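Local atomic coordinates of dehalogenase (Rhodospirillaceae, PDB entry 6A41), a protein that probably catalyses dehalogenation of a halogenated organic substrate, using a Rossmann-like fold of the short-chain dehydrogenase/reductase type. Residues 12-17 / 34-39; 83-88 / 184-189; 122-127 / 170-175; 1-6 / 23-28; 62-67 / 116-121. All coordinates share one frame; numbering follows the deposited sequence.

Contact 1 (12-17 / 34-39)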
# COMPACT_ATOMS: atom_id res chain seq x y z
N ASN A 12 7.89 28.15 -1.80
CA ASN A 12 6.85 28.52 -2.78
C ASN A 12 5.56 28.91 -2.10
O ASN A 12 4.44 28.44 -2.47
CB ASN A 12 6.72 27.39 -3.77
CG ASN A 12 8.02 26.99 -4.43
OD1 ASN A 12 8.65 27.79 -5.14
ND2 ASN A 12 8.49 25.81 -4.16
N VAL A 13 5.67 29.81 -1.12
CA VAL A 13 4.57 30.01 -0.21
C VAL A 13 3.29 30.59 -0.82
O VAL A 13 2.18 30.44 -0.23
CB VAL A 13 4.99 30.90 0.99
CG1 VAL A 13 4.98 32.37 0.67
CG2 VAL A 13 4.17 30.62 2.22
N GLU A 14 3.42 31.21 -1.98
CA GLU A 14 2.29 31.66 -2.71
C GLU A 14 1.56 30.59 -3.43
O GLU A 14 0.49 30.86 -3.90
CB GLU A 14 2.63 32.86 -3.69
CG GLU A 14 3.08 34.08 -2.98
CD GLU A 14 2.00 34.60 -2.05
OE1 GLU A 14 0.86 34.89 -2.50
OE2 GLU A 14 2.27 34.77 -0.84
N LYS A 15 2.05 29.37 -3.48
CA LYS A 15 1.35 28.27 -4.14
C LYS A 15 0.82 27.31 -3.11
O LYS A 15 1.28 27.27 -1.96
CB LYS A 15 2.34 27.46 -4.97
CG LYS A 15 2.75 28.22 -6.22
CD LYS A 15 3.87 27.51 -6.90
CE LYS A 15 3.45 26.68 -8.07
NZ LYS A 15 2.74 27.39 -9.16
N PHE A 16 -0.10 26.50 -3.59
CA PHE A 16 -0.51 25.21 -2.96
C PHE A 16 -0.77 25.36 -1.44
O PHE A 16 -1.69 26.08 -1.08
CB PHE A 16 0.63 24.17 -3.27
CG PHE A 16 0.24 22.69 -3.13
CD1 PHE A 16 -1.11 22.26 -3.03
CD2 PHE A 16 1.22 21.75 -3.17
CE1 PHE A 16 -1.42 20.93 -2.90
CE2 PHE A 16 0.92 20.41 -3.12
CZ PHE A 16 -0.37 20.00 -3.01
N ALA A 17 0.03 24.76 -0.56
CA ALA A 17 -0.31 24.73 0.85
C ALA A 17 0.34 25.86 1.64
O ALA A 17 0.28 25.91 2.89
CB ALA A 17 0.13 23.43 1.46
N ALA A 34 9.65 32.23 4.92
CA ALA A 34 8.96 31.87 3.69
C ALA A 34 9.81 32.26 2.51
O ALA A 34 10.23 33.43 2.43
CB ALA A 34 7.60 32.55 3.59
N HIS A 35 9.93 31.34 1.59
CA HIS A 35 10.48 31.56 0.24
C HIS A 35 9.34 31.67 -0.79
O HIS A 35 8.29 31.04 -0.65
CB HIS A 35 11.39 30.40 -0.14
CG HIS A 35 11.53 30.21 -1.62
ND1 HIS A 35 10.69 29.36 -2.31
CD2 HIS A 35 12.37 30.75 -2.55
CE1 HIS A 35 10.98 29.43 -3.61
NE2 HIS A 35 11.99 30.27 -3.79
N ASP A 36 9.55 32.50 -1.80
CA ASP A 36 8.71 32.47 -2.97
C ASP A 36 9.51 33.11 -4.13
O ASP A 36 10.19 34.10 -3.92
CB ASP A 36 7.34 33.18 -2.74
CG ASP A 36 6.34 32.92 -3.88
OD1 ASP A 36 5.68 31.81 -3.83
OD2 ASP A 36 6.25 33.81 -4.84
N PRO A 37 9.31 32.62 -5.37
CA PRO A 37 9.93 33.33 -6.48
C PRO A 37 9.56 34.76 -6.60
O PRO A 37 10.29 35.51 -7.21
CB PRO A 37 9.37 32.63 -7.74
CG PRO A 37 9.05 31.32 -7.23
CD PRO A 37 8.56 31.46 -5.84
N SER A 38 8.45 35.19 -6.07
CA SER A 38 8.07 36.59 -6.13
C SER A 38 8.74 37.47 -5.10
O SER A 38 8.74 38.65 -5.25
CB SER A 38 6.59 36.77 -6.00
OG SER A 38 6.07 36.53 -4.73
N PHE A 39 9.34 36.88 -4.08
CA PHE A 39 9.92 37.59 -2.98
C PHE A 39 11.27 38.35 -3.27
O PHE A 39 11.80 38.97 -2.35
CB PHE A 39 10.06 36.71 -1.73
CG PHE A 39 8.75 36.30 -1.10
CD1 PHE A 39 7.52 36.80 -1.52
CD2 PHE A 39 8.73 35.42 -0.07
CE1 PHE A 39 6.36 36.47 -0.92
CE2 PHE A 39 7.53 35.04 0.49
CZ PHE A 39 6.37 35.60 0.11
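The Asp36 carboxylate is gripped by three donors: Glu14 N of the 12-17 loop lies 3.0 Å from Asp36 OD1, well above the carboxylate plane, while Asp36 OD2 accepts Ser38 OG at 2.7 Å and Ser38 N at 2.9 Å. The two Ser38 donors reach OD2 from opposite faces of that plane, and the bond from N closes an Asx turn. Chi1 of -169° sets Asp36 CG beside the carbonyl carbon, and OD1 comes 3.2 Å from Glu14 CB. An alanine in place of Asp36 would probably leave Glu14 N and Ser38 N without these acceptors and free the Ser38 hydroxyl to turn. In cofactor-binding relatives of this Rossmann-like fold, the turn after the first strand is a glycine-rich loop; the segment 12-17 holds no glycine, and a type I turn from Asn12 to Lys15 faces the end of strand 31-34. Two further backbone donors fix that turn: Val13 N reaches His35 O at 2.9 Å, and Asn12 N reaches His35 ND1 at 3.1 Å in a nearly straight bond (172°), close to the ring plane. The Asn12 amide stands almost perpendicular to the imidazole, while its ND2 bonds Asn83 O. Apart from these polar bonds, Val13 CG1 touches Phe39 CZ (3.6 Å) and Ala34 CB (3.9 Å), and Asp36 CB lies over the centre of one face of the Phe39 ring.

Contact 2 (83-88 / 184-189)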
# COMPACT_ATOMS: atom_id res chain seq x y z
N ASN A 83 6.95 22.73 -0.38
CA ASN A 83 5.66 23.02 -0.93
C ASN A 83 5.83 23.25 -2.44
O ASN A 83 6.21 24.28 -2.89
CB ASN A 83 5.09 24.20 -0.18
CG ASN A 83 3.79 24.69 -0.76
OD1 ASN A 83 2.79 23.94 -0.83
ND2 ASN A 83 3.75 25.94 -1.14
N ASP A 84 5.66 22.18 -3.19
CA ASP A 84 6.01 22.10 -4.60
C ASP A 84 4.74 21.81 -5.41
O ASP A 84 3.94 20.94 -5.04
CB ASP A 84 7.09 21.01 -4.82
CG ASP A 84 8.25 21.21 -3.85
OD1 ASP A 84 8.97 22.20 -4.00
OD2 ASP A 84 8.35 20.40 -2.89
N ALA A 85 4.57 22.57 -6.50
CA ALA A 85 3.41 22.47 -7.35
C ALA A 85 3.68 22.92 -8.78
O ALA A 85 4.17 23.99 -8.96
CB ALA A 85 2.27 23.24 -6.82
N TYR A 86 3.44 21.99 -9.71
CA TYR A 86 3.44 22.19 -11.16
C TYR A 86 2.02 21.86 -11.68
O TYR A 86 1.35 20.99 -11.06
CB TYR A 86 4.51 21.26 -11.82
CG TYR A 86 4.68 21.40 -13.31
CD1 TYR A 86 5.48 22.40 -13.88
CD2 TYR A 86 3.95 20.60 -14.18
CE1 TYR A 86 5.58 22.58 -15.28
CE2 TYR A 86 4.05 20.72 -15.58
CZ TYR A 86 4.89 21.69 -16.11
OH TYR A 86 4.92 21.77 -17.46
N PRO A 87 1.53 22.52 -12.74
CA PRO A 87 0.15 22.27 -13.17
C PRO A 87 -0.11 20.82 -13.55
O PRO A 87 0.81 20.15 -14.06
CB PRO A 87 -0.06 23.18 -14.37
CG PRO A 87 0.98 24.22 -14.24
CD PRO A 87 2.15 23.64 -13.49
N ALA A 88 -1.30 20.32 -13.21
CA ALA A 88 -1.69 19.03 -13.64
C ALA A 88 -2.25 19.25 -15.06
O ALA A 88 -3.41 19.67 -15.20
CB ALA A 88 -2.74 18.50 -12.71
N ASN A 184 -7.18 25.32 -2.87
CA ASN A 184 -5.87 25.86 -3.01
C ASN A 184 -5.70 26.46 -4.33
O ASN A 184 -6.36 26.05 -5.28
CB ASN A 184 -4.80 24.82 -2.67
CG ASN A 184 -4.46 23.87 -3.76
OD1 ASN A 184 -3.72 24.25 -4.70
ND2 ASN A 184 -4.81 22.56 -3.58
N PRO A 185 -4.72 27.35 -4.44
CA PRO A 185 -4.67 28.06 -5.71
C PRO A 185 -4.21 27.31 -6.92
O PRO A 185 -4.49 27.77 -8.03
CB PRO A 185 -3.78 29.26 -5.38
CG PRO A 185 -2.91 28.80 -4.28
CD PRO A 185 -3.79 27.96 -3.44
N ASP A 186 -3.48 26.21 -6.75
CA ASP A 186 -2.90 25.42 -7.84
C ASP A 186 -3.86 24.41 -8.49
O ASP A 186 -3.99 24.34 -9.71
CB ASP A 186 -1.58 24.78 -7.39
CG ASP A 186 -0.53 25.82 -7.29
OD1 ASP A 186 -0.51 26.60 -6.27
OD2 ASP A 186 0.17 26.01 -8.31
N TYR A 187 -4.54 23.65 -7.65
CA TYR A 187 -5.36 22.55 -8.10
C TYR A 187 -6.87 22.77 -7.89
O TYR A 187 -7.64 22.12 -8.59
CB TYR A 187 -4.86 21.26 -7.40
CG TYR A 187 -3.37 21.03 -7.70
CD1 TYR A 187 -2.92 20.95 -8.98
CD2 TYR A 187 -2.46 21.03 -6.70
CE1 TYR A 187 -1.54 20.89 -9.26
CE2 TYR A 187 -1.07 20.90 -6.95
CZ TYR A 187 -0.64 20.75 -8.21
OH TYR A 187 0.75 20.72 -8.47
N PHE A 188 -7.29 23.56 -6.85
CA PHE A 188 -8.73 23.73 -6.53
C PHE A 188 -8.98 25.22 -6.28
O PHE A 188 -9.22 25.61 -5.17
CB PHE A 188 -9.19 22.81 -5.36
CG PHE A 188 -9.03 21.37 -5.72
CD1 PHE A 188 -10.00 20.75 -6.47
CD2 PHE A 188 -7.79 20.73 -5.44
CE1 PHE A 188 -9.76 19.44 -6.97
CE2 PHE A 188 -7.54 19.45 -5.90
CZ PHE A 188 -8.56 18.81 -6.65
N PRO A 189 -8.82 26.01 -7.30
CA PRO A 189 -8.87 27.44 -7.12
C PRO A 189 -10.30 27.95 -7.11
O PRO A 189 -11.21 27.19 -7.41
CB PRO A 189 -8.12 27.99 -8.37
CG PRO A 189 -8.46 27.00 -9.43
CD PRO A 189 -8.41 25.65 -8.70
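The Tyr187 hydroxyl makes a short bond to Tyr86 O from above the carbonyl plane: OH and O are 2.7 Å apart, and the donor stands 36° out of that plane. The same oxygen, Tyr86 O, also lies in the plane of the Tyr187 ring at its edge, 3.4 Å from CE1, and Ala88 N is near this edge too. Ala85 CB also comes within 3.4 Å of Tyr187 OH, and it touches Asp186 OD2 at 3.8 Å. A phenylalanine in place of Tyr187 would probably leave Tyr86 O without this donor and open a gap beside the Ala85 methyl. The ring is steadied from its own loop, since Asp186 CB lies over the centre of one face, and Phe16 and Tyr149 meet it from outside the two segments. The loop is braced in turn by Asn184, whose OD1 accepts both Asp186 N (2.8 Å) and Tyr187 N (3.1 Å) from the same face of the amide, an Asx turn combined with an Asx motif. Asp186 OD1 accepts a hydrogen bond from Phe16 N, and its OD2 forms a salt bridge with Lys15 NZ. Loops that follow parallel strands 79-83 and 172-179 thus meet at the carboxyl-terminal ends of the strands, where the active site lies in short-chain dehydrogenases/reductases and probably does here.

Contact 3 (122-127 / 170-175)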
# COMPACT_ATOMS: atom_id res chain seq x y z
N SER A 122 22.61 21.12 8.00
CA SER A 122 22.44 21.90 9.24
C SER A 122 21.67 21.16 10.32
O SER A 122 21.97 21.31 11.50
CB SER A 122 21.76 23.24 8.96
OG SER A 122 20.38 23.08 8.57
N MSE A 123 20.71 20.34 9.91
CA MSE A 123 19.90 19.51 10.83
C MSE A 123 20.72 18.42 11.39
O MSE A 123 20.57 18.07 12.57
CB MSE A 123 18.68 18.92 10.12
CG MSE A 123 17.84 20.03 9.54
SE MSE A 123 16.22 19.25 8.72
CE MSE A 123 15.09 20.82 8.74
N ARG A 124 21.59 17.81 10.56
CA ARG A 124 22.35 16.69 11.03
C ARG A 124 23.28 17.06 12.21
O ARG A 124 23.44 16.30 13.17
CB ARG A 124 23.14 16.03 9.92
CG ARG A 124 22.25 15.39 8.82
CD ARG A 124 23.28 14.58 8.02
NE ARG A 124 22.92 13.75 6.94
CZ ARG A 124 22.69 12.47 7.05
NH1 ARG A 124 22.62 11.86 8.21
NH2 ARG A 124 22.39 11.82 5.98
N LYS A 125 23.86 18.25 12.06
CA LYS A 125 24.79 18.76 13.02
C LYS A 125 24.01 18.94 14.30
O LYS A 125 24.61 18.77 15.32
CB LYS A 125 25.29 20.13 12.56
CG LYS A 125 26.37 20.20 11.47
CD LYS A 125 27.64 19.57 11.97
CE LYS A 125 28.81 20.09 11.16
NZ LYS A 125 30.07 19.47 11.63
N ARG A 126 22.75 19.42 14.23
CA ARG A 126 21.80 19.50 15.45
C ARG A 126 21.20 18.18 16.01
O ARG A 126 20.81 18.11 17.18
CB ARG A 126 20.62 20.48 15.17
CG ARG A 126 21.15 21.85 14.77
CD ARG A 126 20.24 22.74 13.93
NE ARG A 126 18.83 22.56 14.25
CZ ARG A 126 18.28 22.97 15.42
NH1 ARG A 126 19.01 23.63 16.35
NH2 ARG A 126 17.01 22.79 15.62
N LYS A 127 21.19 17.10 15.23
CA LYS A 127 20.48 15.89 15.54
C LYS A 127 18.98 16.14 15.77
O LYS A 127 18.39 15.54 16.67
CB LYS A 127 21.03 15.10 16.69
CG LYS A 127 22.55 14.90 16.61
CD LYS A 127 22.90 13.82 15.65
CE LYS A 127 24.40 13.60 15.72
NZ LYS A 127 24.83 13.51 14.35
N ASP A 170 20.04 10.44 12.64
CA ASP A 170 20.23 11.78 13.18
C ASP A 170 18.95 12.42 13.74
O ASP A 170 18.89 13.62 13.95
CB ASP A 170 20.83 12.61 12.10
CG ASP A 170 22.37 12.35 11.92
OD1 ASP A 170 22.96 11.66 12.80
OD2 ASP A 170 22.92 12.85 10.93
N SER A 171 17.94 11.56 13.96
CA SER A 171 16.67 11.88 14.46
C SER A 171 15.84 12.84 13.57
O SER A 171 14.82 13.34 14.02
CB SER A 171 16.71 12.42 15.90
OG SER A 171 17.47 11.58 16.73
N ILE A 172 16.13 12.99 12.34
CA ILE A 172 15.35 13.86 11.53
C ILE A 172 14.29 13.00 10.87
O ILE A 172 14.59 11.92 10.31
CB ILE A 172 16.30 14.40 10.45
CG1 ILE A 172 17.37 15.28 11.12
CG2 ILE A 172 15.58 15.11 9.33
CD1 ILE A 172 18.53 15.41 10.22
N THR A 173 13.04 13.45 10.90
CA THR A 173 11.99 12.67 10.20
C THR A 173 11.73 13.24 8.80
O THR A 173 11.96 14.41 8.55
CB THR A 173 10.65 12.62 10.95
OG1 THR A 173 10.01 13.90 10.94
CG2 THR A 173 10.82 12.12 12.37
N VAL A 174 11.29 12.40 7.91
CA VAL A 174 10.99 12.76 6.55
C VAL A 174 9.64 12.11 6.21
O VAL A 174 9.53 10.91 6.17
CB VAL A 174 12.01 12.29 5.58
CG1 VAL A 174 11.71 12.83 4.20
CG2 VAL A 174 13.41 12.73 5.94
N ASN A 175 8.72 12.94 5.85
CA ASN A 175 7.34 12.50 5.49
C ASN A 175 6.80 13.34 4.32
O ASN A 175 7.36 14.40 3.96
CB ASN A 175 6.43 12.71 6.70
CG ASN A 175 6.79 11.82 7.86
OD1 ASN A 175 7.24 12.34 8.94
ND2 ASN A 175 6.74 10.58 7.70
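Arg124 and Lys127 both carry CG anti to the carbonyl carbon (chi1 -64° and -48°), and beyond that point their chains differ in a way that lets them share Asp170. Arg124 stays extended from CG to NE, so that its aliphatic part runs past the carboxylate, with CB, CG and CD all within 3.4 Å of Asp170 OD2, before NH1 bonds the same oxygen at 2.9 Å. That partner lies in the guanidinium plane, whereas the carboxylate is turned almost perpendicular to it (88°), and NH1 approaches OD2 from well above the carboxylate plane. Lys127 instead bends at chi2, bringing CD to 3.6 Å from Asp170 OD1, and again at chi4, which sets NZ 3.1 Å from the same oxygen, from the opposite face of the carboxylate plane. Each oxygen therefore has its own cation, and the three residues form a salt-bridge network that would probably favour a charged carboxylate. NZ also makes a weak bond to Arg124 O within the last turn of its helix. The backbones come close here as well, since Lys127 leaves helical geometry with positive phi and makes a bent CA-H...O contact with Asp170 O (CA to O 3.2 Å). Deeper in, the contact turns apolar: Ile172 CD1 presses on Met123 CB at 3.5 Å and on Arg124 CG at 4.0 Å. Helix 98-126 thus ends against the start of strand 172-179, with Leu167 of helix 160-167 touching both Arg124 and Ile172, and Ile131 of strand 129-136 lying against Met123.

Contact 4 (1-6 / 23-28)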
# COMPACT_ATOMS: atom_id res chain seq x y z
N MSE A 1 0.74 25.91 22.53
CA MSE A 1 1.54 26.29 21.35
C MSE A 1 2.32 25.08 20.86
O MSE A 1 3.45 24.95 21.25
CB MSE A 1 2.39 27.48 21.86
CG MSE A 1 1.55 28.67 22.36
SE MSE A 1 0.58 29.35 20.73
CE MSE A 1 1.13 31.29 20.82
N LEU A 2 1.77 24.24 19.97
CA LEU A 2 2.45 22.98 19.53
C LEU A 2 3.78 23.21 18.79
O LEU A 2 4.59 22.32 18.78
CB LEU A 2 1.63 22.10 18.58
CG LEU A 2 0.50 21.20 19.11
CD1 LEU A 2 0.49 19.92 18.24
CD2 LEU A 2 0.58 20.92 20.62
N LEU A 3 4.00 24.36 18.20
CA LEU A 3 5.24 24.58 17.42
C LEU A 3 5.98 25.82 18.09
O LEU A 3 6.74 26.51 17.45
CB LEU A 3 4.85 24.86 15.93
CG LEU A 3 4.24 23.73 15.14
CD1 LEU A 3 3.84 24.30 13.76
CD2 LEU A 3 5.29 22.64 15.05
N LYS A 4 5.74 26.00 19.38
CA LYS A 4 6.40 27.08 20.15
C LYS A 4 7.94 26.92 19.87
O LYS A 4 8.47 25.84 19.95
CB LYS A 4 6.09 26.84 21.66
CG LYS A 4 6.74 27.81 22.60
CD LYS A 4 6.01 29.13 22.55
CE LYS A 4 6.69 30.18 23.45
NZ LYS A 4 6.78 31.45 22.66
N ASP A 5 8.57 28.00 19.46
CA ASP A 5 10.03 28.11 19.32
C ASP A 5 10.51 27.17 18.19
O ASP A 5 11.57 26.58 18.34
CB ASP A 5 10.73 27.75 20.65
CG ASP A 5 10.41 28.79 21.80
OD1 ASP A 5 10.26 29.98 21.55
OD2 ASP A 5 10.25 28.37 22.94
N ARG A 6 9.66 26.84 17.19
CA ARG A 6 10.18 26.05 16.06
C ARG A 6 10.30 26.98 14.87
O ARG A 6 9.34 27.70 14.59
CB ARG A 6 9.26 24.85 15.71
CG ARG A 6 9.16 23.78 16.80
CD ARG A 6 10.51 23.07 16.99
NE ARG A 6 10.48 22.23 18.19
CZ ARG A 6 11.00 22.55 19.38
NH1 ARG A 6 11.59 23.72 19.59
NH2 ARG A 6 10.89 21.70 20.38
N ARG A 23 -0.41 30.17 8.18
CA ARG A 23 -1.50 30.57 9.09
C ARG A 23 -1.58 29.69 10.35
O ARG A 23 -1.63 30.20 11.53
CB ARG A 23 -2.86 30.54 8.36
CG ARG A 23 -3.98 31.09 9.18
CD ARG A 23 -5.39 31.02 8.52
NE ARG A 23 -5.32 31.73 7.28
CZ ARG A 23 -5.32 31.26 6.04
NH1 ARG A 23 -5.46 30.02 5.73
NH2 ARG A 23 -5.18 32.16 5.06
N ILE A 24 -1.61 28.39 10.14
CA ILE A 24 -1.65 27.47 11.29
C ILE A 24 -0.33 27.46 12.07
O ILE A 24 -0.39 27.47 13.31
CB ILE A 24 -2.07 26.05 10.83
CG1 ILE A 24 -3.49 26.03 10.20
CG2 ILE A 24 -2.11 25.11 12.03
CD1 ILE A 24 -4.59 26.59 11.10
N ALA A 25 0.82 27.46 11.38
CA ALA A 25 2.10 27.41 12.08
C ALA A 25 2.19 28.63 13.04
O ALA A 25 2.60 28.53 14.18
CB ALA A 25 3.21 27.45 11.07
N LEU A 26 1.75 29.81 12.56
CA LEU A 26 1.83 31.04 13.38
C LEU A 26 0.89 30.94 14.57
O LEU A 26 1.22 31.30 15.66
CB LEU A 26 1.55 32.26 12.50
CG LEU A 26 2.56 32.75 11.52
CD1 LEU A 26 1.95 33.92 10.77
CD2 LEU A 26 3.82 33.20 12.20
N ALA A 27 -0.29 30.36 14.36
CA ALA A 27 -1.31 30.19 15.42
C ALA A 27 -0.80 29.19 16.42
O ALA A 27 -1.15 29.23 17.57
CB ALA A 27 -2.63 29.66 14.80
N GLN A 28 0.05 28.27 16.00
CA GLN A 28 0.63 27.27 16.93
C GLN A 28 1.99 27.72 17.48
O GLN A 28 2.74 26.92 18.08
CB GLN A 28 0.75 25.94 16.23
CG GLN A 28 -0.61 25.27 15.88
CD GLN A 28 -0.45 23.81 15.34
OE1 GLN A 28 0.68 23.29 15.26
NE2 GLN A 28 -1.58 23.15 14.91
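Leu3 reaches Ala25 first as the segment 23-28 is followed: its CD1 lies 3.9 Å from Ala25 CA and 4.2 Å from Ala25 CB. Here, at the last turn of helix 18-27, Cys222 of helix 214-225 touches Leu3, Ala25 and Gln28 alike. Ala27 follows and contributes its carbonyl, since the selenium of Met1, a residue modelled as selenomethionine, rests 3.6 Å from Ala27 O. Gln28, the first residue to leave helical geometry, carries the largest share of the contact. Leu3 N, itself part of the type I turn from Met1 to Lys4, donates to Gln28 O in the one hydrogen bond between the segments, 2.9 Å long and 153° at the hydrogen. The Gln28 side chain is extended beyond CG. Its OE1 lies 3.6 Å from Leu3 CG, which chi1 of -67° sets anti to the carbonyl carbon, as far from Leu3 CD1, and 3.7 Å from Leu2 CB. Outside the chain, Gln28 packs on Leu2 of the second subunit and Leu2 on Gln28 of that subunit, a reciprocal pairing at a subunit boundary. A single backbone bond therefore fastens the amino-terminal turn to the helix end, and apolar carbon fills in around it; buried among those carbons, Gln28 OE1 finds no partner in the model, a probable polar cost of this packing.

Contact 5 (62-67 / 116-121)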
# COMPACT_ATOMS: atom_id res chain seq x y z
N GLU A 62 16.86 32.21 -5.22
CA GLU A 62 17.57 31.02 -5.68
C GLU A 62 17.95 30.10 -4.52
O GLU A 62 18.24 30.57 -3.39
CB GLU A 62 18.76 31.39 -6.50
CG GLU A 62 18.37 32.20 -7.77
CD GLU A 62 17.26 31.50 -8.61
OE1 GLU A 62 17.26 30.25 -8.74
OE2 GLU A 62 16.31 32.19 -9.11
N PRO A 63 17.91 28.77 -4.75
CA PRO A 63 18.03 27.77 -3.65
C PRO A 63 19.17 27.93 -2.68
O PRO A 63 18.93 28.10 -1.49
CB PRO A 63 18.06 26.44 -4.37
CG PRO A 63 17.23 26.73 -5.58
CD PRO A 63 17.68 28.10 -6.02
N ALA A 64 20.38 27.87 -3.15
CA ALA A 64 21.52 28.01 -2.26
C ALA A 64 21.53 29.36 -1.50
O ALA A 64 21.71 29.37 -0.27
CB ALA A 64 22.80 27.80 -3.06
N ALA A 65 21.30 30.47 -2.18
CA ALA A 65 21.28 31.77 -1.51
C ALA A 65 20.12 31.85 -0.52
O ALA A 65 20.21 32.51 0.54
CB ALA A 65 21.14 32.91 -2.56
N MSE A 66 18.97 31.29 -0.94
CA MSE A 66 17.73 31.36 -0.08
C MSE A 66 17.97 30.60 1.20
O MSE A 66 17.68 31.09 2.27
CB MSE A 66 16.52 30.88 -0.82
CG MSE A 66 15.22 31.04 -0.03
SE MSE A 66 15.01 29.48 1.22
CE MSE A 66 14.64 28.20 -0.30
N VAL A 67 18.60 29.43 1.11
CA VAL A 67 18.92 28.62 2.32
C VAL A 67 19.92 29.27 3.22
O VAL A 67 19.75 29.27 4.44
CB VAL A 67 19.32 27.17 1.96
CG1 VAL A 67 19.81 26.38 3.17
CG2 VAL A 67 18.10 26.51 1.41
N THR A 116 16.33 19.77 -0.10
CA THR A 116 16.67 18.88 1.00
C THR A 116 18.18 18.72 1.17
O THR A 116 18.68 18.76 2.31
CB THR A 116 15.97 17.54 0.87
OG1 THR A 116 14.57 17.75 0.69
CG2 THR A 116 16.14 16.69 2.05
N GLN A 117 18.93 18.63 0.07
CA GLN A 117 20.38 18.53 0.10
C GLN A 117 21.04 19.77 0.75
O GLN A 117 21.98 19.66 1.47
CB GLN A 117 20.95 18.54 -1.31
CG GLN A 117 20.81 17.27 -2.04
CD GLN A 117 21.57 17.39 -3.39
OE1 GLN A 117 21.14 18.21 -4.22
NE2 GLN A 117 22.71 16.68 -3.55
N LEU A 118 20.49 20.92 0.45
CA LEU A 118 20.88 22.21 1.04
C LEU A 118 20.53 22.36 2.51
O LEU A 118 21.34 22.86 3.27
CB LEU A 118 20.29 23.35 0.18
CG LEU A 118 20.90 23.50 -1.16
CD1 LEU A 118 19.99 24.38 -2.01
CD2 LEU A 118 22.32 24.14 -1.10
N VAL A 119 19.39 21.85 2.97
CA VAL A 119 18.95 22.11 4.38
C VAL A 119 19.40 21.03 5.35
O VAL A 119 19.65 21.33 6.52
CB VAL A 119 17.37 22.20 4.43
CG1 VAL A 119 16.83 22.33 5.83
CG2 VAL A 119 16.92 23.50 3.77
N ALA A 120 19.36 19.78 4.90
CA ALA A 120 19.72 18.62 5.72
C ALA A 120 21.07 18.70 6.52
O ALA A 120 21.04 18.34 7.75
CB ALA A 120 19.59 17.27 4.96
N PRO A 121 22.13 19.23 5.94
CA PRO A 121 23.37 19.22 6.66
C PRO A 121 23.33 20.02 7.99
O PRO A 121 23.93 19.59 9.00
CB PRO A 121 24.36 19.87 5.68
CG PRO A 121 23.83 19.59 4.37
CD PRO A 121 22.35 19.54 4.50
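Pro63, Ala64 and Val67 lie against Leu118 and Val119 where two helices of a Rossmann-like alpha/beta fold run side by side: helix 63-74, which leads into strand 79-83, and helix 98-126, which leaves it. The short axes approach to 9.9 Å and cross at -28°, with both helices heading much the same way. Apolar contacts carry the interface, and no hydrogen bond joins the two segments. Leu118, with CG anti to the carbonyl carbon (chi1 -69°), reaches toward helix 63-74: CD1 touches Pro63 CB at 3.7 Å and also lies near Ala64 N, while CD2 meets Ala64 CB at 4.2 Å. From the other helix, Val67 points inward and sets CG2 4.0 Å from Val119 CG2 and also 4.0 Å from Leu118 CB. Val119 also touches Leu80 of strand 79-83, which ties the pair to the sheet. Polar interactions belong to a different side of helix 98-126, where Gln117 NE2 bonds Leu93 O of the third subunit, so that the same helix serves a subunit interface. One contact mixes the two kinds: the CG1 methyl of Val67 stands 3.8 Å from the backbone oxygen of Leu118.

Overall arrangement
None of the five contacts is wholly buried: contacts 1, 3, 4 and 5 are partly so, and contact 2 is a surface contact. Contacts 1 and 2 lie nearest the middle of the chain, their centres 12 Å apart, and join loops that follow sheet strands through hydrogen bonds to backbone atoms; they touch directly, for instance through Ala17 N and Asn83 OD1. Contacts 3 and 5 share helix 98-126 in adjoining stretches, yet one ends in an ionic network and the other is mainly apolar and has no hydrogen bond across it. Contact 4, about 17 Å from the chain's centre, binds the amino-terminal turn to helix 18-27. Contacts 4 and 5 also border other subunits.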